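The same site in two structures of D-threo-3-hydroxyaspartate dehydratase from Delftia, which catalyses the pyridoxal-phosphate-dependent deamination of D-threo-3-hydroxyaspartate to oxaloacetate and ammonia, and also dehydrates D-serine: PDB 3WQD (chain A, 1.50 Å), residues F250-M255 and P359-A364, and PDB 3WQF (chain B, 2.30 Å), residues F250-M255 and P359-A364. Structure 2 is superposed on structure 1 by the backbone atoms of these residues (RMSD 0.11 Å); each is numbered along its deposited sequence.

Structure 1 (3WQD); sequences FFDLVM and PNHACA. With MG (magnesium ion), chain C.
D252 meets A362 where the alanine racemase-like barrel region joins the serine dehydratase domain, beside the active site. The aspartate N-caps helix 253-258 and ties it to helix 362-366. With CG between backbone N and carbonyl carbon (chi1 61°), OD1 accepts from M255 N (2.8 Å), while OD2 accepts from A362 N (2.8 Å) on the side away from OD1. Backbone bonds L253 N to P359 O and V254 N to N360 O close this packed side, with A362 CB 3.4 Å from F251 O. The looser side has no hydrogen bond between the segments: H361 CD2, at the ring edge, lies 3.7 Å from D252 OD2, and W290 of the second subunit meets the ring. Magnesium binds H361 NE2 (2.1 Å), C363 SG (2.7 Å), three waters and one atom outside the segments. D296 OD2 is hydrogen-bonded to H361 ND1; bound hydroxyaspartate touches H361.

Structure 2 (3WQF); sequences FFDLVM and PNHACA.
D252 reaches across to A362 with its carboxylate shared between two helix starts. It N-caps helix 253-258 and ties it to helix 362-367. With CG between backbone N and carbonyl carbon (chi1 60°), OD1 accepts from M255 N (2.7 Å), while OD2 accepts from A362 N (2.9 Å) on the side away from OD1. L253 N bonds to P359 O and V254 N to N360 O, closing the packed side, where A362 CB lies 3.4 Å from F251 O. The looser side has no hydrogen bond between the segments: H361 CD2, at the ring edge, lies 3.8 Å from D252 OD2, and W290 of the second subunit meets the ring. H361 NE2 and C363 SG lie on this side, with no ion modelled beside them in this metal-free entry. D296 OD2 is hydrogen-bonded to H361 ND1.

Comparison
The difference lies in the bound group. In structure 1 a magnesium ion touches H361(A) and C363(A): H361(A) NE2 binds it at 2.1 Å, and C363(A) SG lies 2.7 Å from it. In structure 2, titled the metal-free form, no ion or ligand is modelled at that place, so H361(B) NE2 and C363(B) SG lack this shared partner. The three waters on the ion are modelled in structure 1 alone, and the coarser resolution of structure 2 may contribute to their absence there. Neither residue answers by moving: H361(A) and C363(A) keep their place beside H361(B) and C363(B) within the error, so the two ligand side chains hold the same positions with and without a modelled ion. The packed side also stays. D252(A) and D252(B) coincide, accepting from the backbone N of M255(A) and A362(A), and of M255(B) and A362(B). The bonds L253(A) N to P359(A) O and V254(A) N to N360(A) O recur as L253(B) N to P359(B) O and V254(B) N to N360(B) O.

Structure 1 (3WQD)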
# COMPACT_ATOMS: atom_id res chain seq x y z
N PHE A 250 -7.37 13.49 9.10
CA PHE A 250 -6.05 13.28 9.68
C PHE A 250 -5.01 14.27 9.27
O PHE A 250 -4.05 14.56 10.03
CB PHE A 250 -5.50 11.87 9.34
CG PHE A 250 -6.41 10.73 9.77
CD1 PHE A 250 -7.13 10.77 11.03
CD2 PHE A 250 -6.47 9.56 9.03
CE1 PHE A 250 -7.91 9.70 11.45
CE2 PHE A 250 -7.26 8.48 9.47
CZ PHE A 250 -8.02 8.56 10.65
N PHE A 251 -5.17 14.87 8.07
CA PHE A 251 -4.09 15.59 7.41
C PHE A 251 -2.83 14.69 7.19
O PHE A 251 -2.83 13.48 7.53
CB PHE A 251 -3.74 16.93 8.09
CG PHE A 251 -4.82 17.96 7.90
CD1 PHE A 251 -5.15 18.43 6.61
CD2 PHE A 251 -5.46 18.50 9.01
CE1 PHE A 251 -6.06 19.52 6.46
CE2 PHE A 251 -6.39 19.56 8.84
CZ PHE A 251 -6.72 20.02 7.57
N ASP A 252 -1.86 15.28 6.50
CA ASP A 252 -0.63 14.60 6.15
C ASP A 252 0.38 15.59 5.64
O ASP A 252 0.12 16.82 5.65
CB ASP A 252 -0.93 13.41 5.15
CG ASP A 252 -1.54 13.91 3.84
OD1 ASP A 252 -1.29 15.10 3.43
OD2 ASP A 252 -2.27 13.11 3.19
N LEU A 253 1.57 15.11 5.30
CA LEU A 253 2.61 16.07 4.88
C LEU A 253 2.38 16.70 3.48
O LEU A 253 2.82 17.82 3.24
CB LEU A 253 3.97 15.41 4.91
CG LEU A 253 4.41 14.97 6.33
CD1 LEU A 253 5.63 14.02 6.18
CD2 LEU A 253 4.71 16.20 7.22
N VAL A 254 1.70 15.97 2.58
CA VAL A 254 1.29 16.58 1.30
C VAL A 254 0.38 17.78 1.64
O VAL A 254 0.59 18.87 1.03
CB VAL A 254 0.59 15.56 0.40
CG1 VAL A 254 -0.20 16.23 -0.73
CG2 VAL A 254 1.66 14.63 -0.22
N MET A 255 -0.59 17.65 2.53
CA MET A 255 -1.47 18.79 2.91
C MET A 255 -0.69 19.89 3.58
O MET A 255 -0.97 21.13 3.34
CB MET A 255 -2.68 18.40 3.81
CG MET A 255 -3.67 17.44 3.11
SD MET A 255 -4.63 18.30 1.88
CE MET A 255 -4.31 17.33 0.39
N PRO A 359 3.05 10.61 7.85
CA PRO A 359 2.95 10.09 6.47
C PRO A 359 2.94 11.16 5.37
O PRO A 359 2.44 12.30 5.60
CB PRO A 359 1.59 9.42 6.48
CG PRO A 359 0.76 10.25 7.41
CD PRO A 359 1.75 10.63 8.55
N ASN A 360 3.40 10.80 4.16
CA ASN A 360 3.19 11.64 3.01
C ASN A 360 1.64 11.78 2.77
O ASN A 360 1.19 12.95 2.55
CB ASN A 360 3.78 11.02 1.72
CG ASN A 360 5.31 11.21 1.61
OD1 ASN A 360 5.76 11.96 0.72
ND2 ASN A 360 6.13 10.62 2.50
N HIS A 361 0.93 10.68 2.71
CA HIS A 361 -0.41 10.66 2.23
C HIS A 361 -1.24 9.82 3.15
O HIS A 361 -1.02 8.59 3.25
CB HIS A 361 -0.40 10.11 0.80
CG HIS A 361 -1.74 10.14 0.12
ND1 HIS A 361 -1.88 9.66 -1.19
CD2 HIS A 361 -2.97 10.71 0.48
CE1 HIS A 361 -3.20 9.82 -1.61
NE2 HIS A 361 -3.89 10.52 -0.63
N ALA A 362 -2.09 10.44 4.00
CA ALA A 362 -2.80 9.71 5.04
C ALA A 362 -3.62 8.53 4.46
O ALA A 362 -3.63 7.42 5.04
CB ALA A 362 -3.72 10.62 5.90
N CYS A 363 -4.29 8.74 3.32
CA CYS A 363 -5.18 7.71 2.74
C CYS A 363 -4.33 6.46 2.40
O CYS A 363 -4.79 5.32 2.49
CB CYS A 363 -5.78 8.25 1.41
SG CYS A 363 -6.45 9.92 1.61
N ALA A 364 -3.09 6.69 1.86
CA ALA A 364 -2.22 5.59 1.38
C ALA A 364 -1.63 4.86 2.59
O ALA A 364 -1.64 3.61 2.65
CB ALA A 364 -1.15 6.15 0.52
MG MG C . -5.94 11.13 -0.72
O HOH W 1 -7.94 11.78 -0.66
O HOH W 2 -6.40 9.45 -1.89
O HOH W 3 -5.42 12.95 0.10

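Structure 2 (3WQF)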
# COMPACT_ATOMS: atom_id res chain seq x y z
N PHE B 250 -7.43 13.53 9.26
CA PHE B 250 -6.07 13.32 9.83
C PHE B 250 -4.99 14.35 9.40
O PHE B 250 -3.99 14.55 10.09
CB PHE B 250 -5.55 11.92 9.49
CG PHE B 250 -6.46 10.78 9.92
CD1 PHE B 250 -7.25 10.86 11.11
CD2 PHE B 250 -6.48 9.57 9.17
CE1 PHE B 250 -8.07 9.79 11.50
CE2 PHE B 250 -7.28 8.50 9.57
CZ PHE B 250 -8.08 8.61 10.73
N PHE B 251 -5.17 14.95 8.22
CA PHE B 251 -4.09 15.62 7.48
C PHE B 251 -2.87 14.73 7.17
O PHE B 251 -2.82 13.50 7.48
CB PHE B 251 -3.74 16.99 8.13
CG PHE B 251 -4.86 18.03 7.97
CD1 PHE B 251 -5.27 18.45 6.68
CD2 PHE B 251 -5.55 18.55 9.08
CE1 PHE B 251 -6.31 19.38 6.52
CE2 PHE B 251 -6.58 19.49 8.93
CZ PHE B 251 -6.97 19.90 7.65
N ASP B 252 -1.89 15.33 6.51
CA ASP B 252 -0.63 14.62 6.22
C ASP B 252 0.39 15.66 5.72
O ASP B 252 0.15 16.87 5.84
CB ASP B 252 -0.86 13.47 5.21
CG ASP B 252 -1.43 13.96 3.84
OD1 ASP B 252 -1.06 15.10 3.36
OD2 ASP B 252 -2.23 13.17 3.21
N LEU B 253 1.51 15.19 5.16
CA LEU B 253 2.62 16.07 4.74
C LEU B 253 2.40 16.71 3.39
O LEU B 253 2.79 17.88 3.20
CB LEU B 253 3.98 15.35 4.76
CG LEU B 253 4.51 15.04 6.16
CD1 LEU B 253 5.64 14.00 6.10
CD2 LEU B 253 4.94 16.31 6.93
N VAL B 254 1.78 15.95 2.47
CA VAL B 254 1.29 16.54 1.22
C VAL B 254 0.38 17.78 1.55
O VAL B 254 0.65 18.89 1.07
CB VAL B 254 0.64 15.48 0.25
CG1 VAL B 254 -0.20 16.13 -0.84
CG2 VAL B 254 1.70 14.62 -0.41
N MET B 255 -0.62 17.59 2.41
CA MET B 255 -1.49 18.71 2.91
C MET B 255 -0.73 19.88 3.56
O MET B 255 -1.02 21.09 3.32
CB MET B 255 -2.55 18.18 3.90
CG MET B 255 -3.57 17.25 3.23
SD MET B 255 -4.65 18.14 2.08
CE MET B 255 -4.63 17.07 0.61
N PRO B 359 2.95 10.70 7.91
CA PRO B 359 2.91 10.10 6.54
C PRO B 359 2.91 11.16 5.44
O PRO B 359 2.52 12.32 5.70
CB PRO B 359 1.60 9.28 6.53
CG PRO B 359 0.78 9.84 7.67
CD PRO B 359 1.61 10.79 8.53
N ASN B 360 3.34 10.76 4.24
CA ASN B 360 3.17 11.59 3.02
C ASN B 360 1.69 11.78 2.76
O ASN B 360 1.19 12.91 2.59
CB ASN B 360 3.83 10.99 1.78
CG ASN B 360 5.34 11.23 1.71
OD1 ASN B 360 5.82 11.86 0.76
ND2 ASN B 360 6.10 10.72 2.71
N HIS B 361 0.99 10.64 2.72
CA HIS B 361 -0.36 10.63 2.26
C HIS B 361 -1.18 9.79 3.23
O HIS B 361 -1.00 8.55 3.29
CB HIS B 361 -0.29 10.01 0.89
CG HIS B 361 -1.55 10.06 0.12
ND1 HIS B 361 -1.66 9.48 -1.11
CD2 HIS B 361 -2.78 10.60 0.42
CE1 HIS B 361 -2.91 9.68 -1.56
NE2 HIS B 361 -3.60 10.37 -0.63
N ALA B 362 -2.06 10.41 4.02
CA ALA B 362 -2.78 9.58 5.05
C ALA B 362 -3.64 8.42 4.45
O ALA B 362 -3.65 7.28 5.01
CB ALA B 362 -3.55 10.44 6.07
N CYS B 363 -4.31 8.71 3.31
CA CYS B 363 -5.14 7.72 2.60
C CYS B 363 -4.30 6.48 2.19
O CYS B 363 -4.72 5.33 2.39
CB CYS B 363 -5.88 8.33 1.37
SG CYS B 363 -6.64 9.97 1.72
N ALA B 364 -3.10 6.71 1.64
CA ALA B 364 -2.21 5.58 1.31
C ALA B 364 -1.67 4.89 2.58
O ALA B 364 -1.73 3.65 2.67
CB ALA B 364 -1.09 5.98 0.36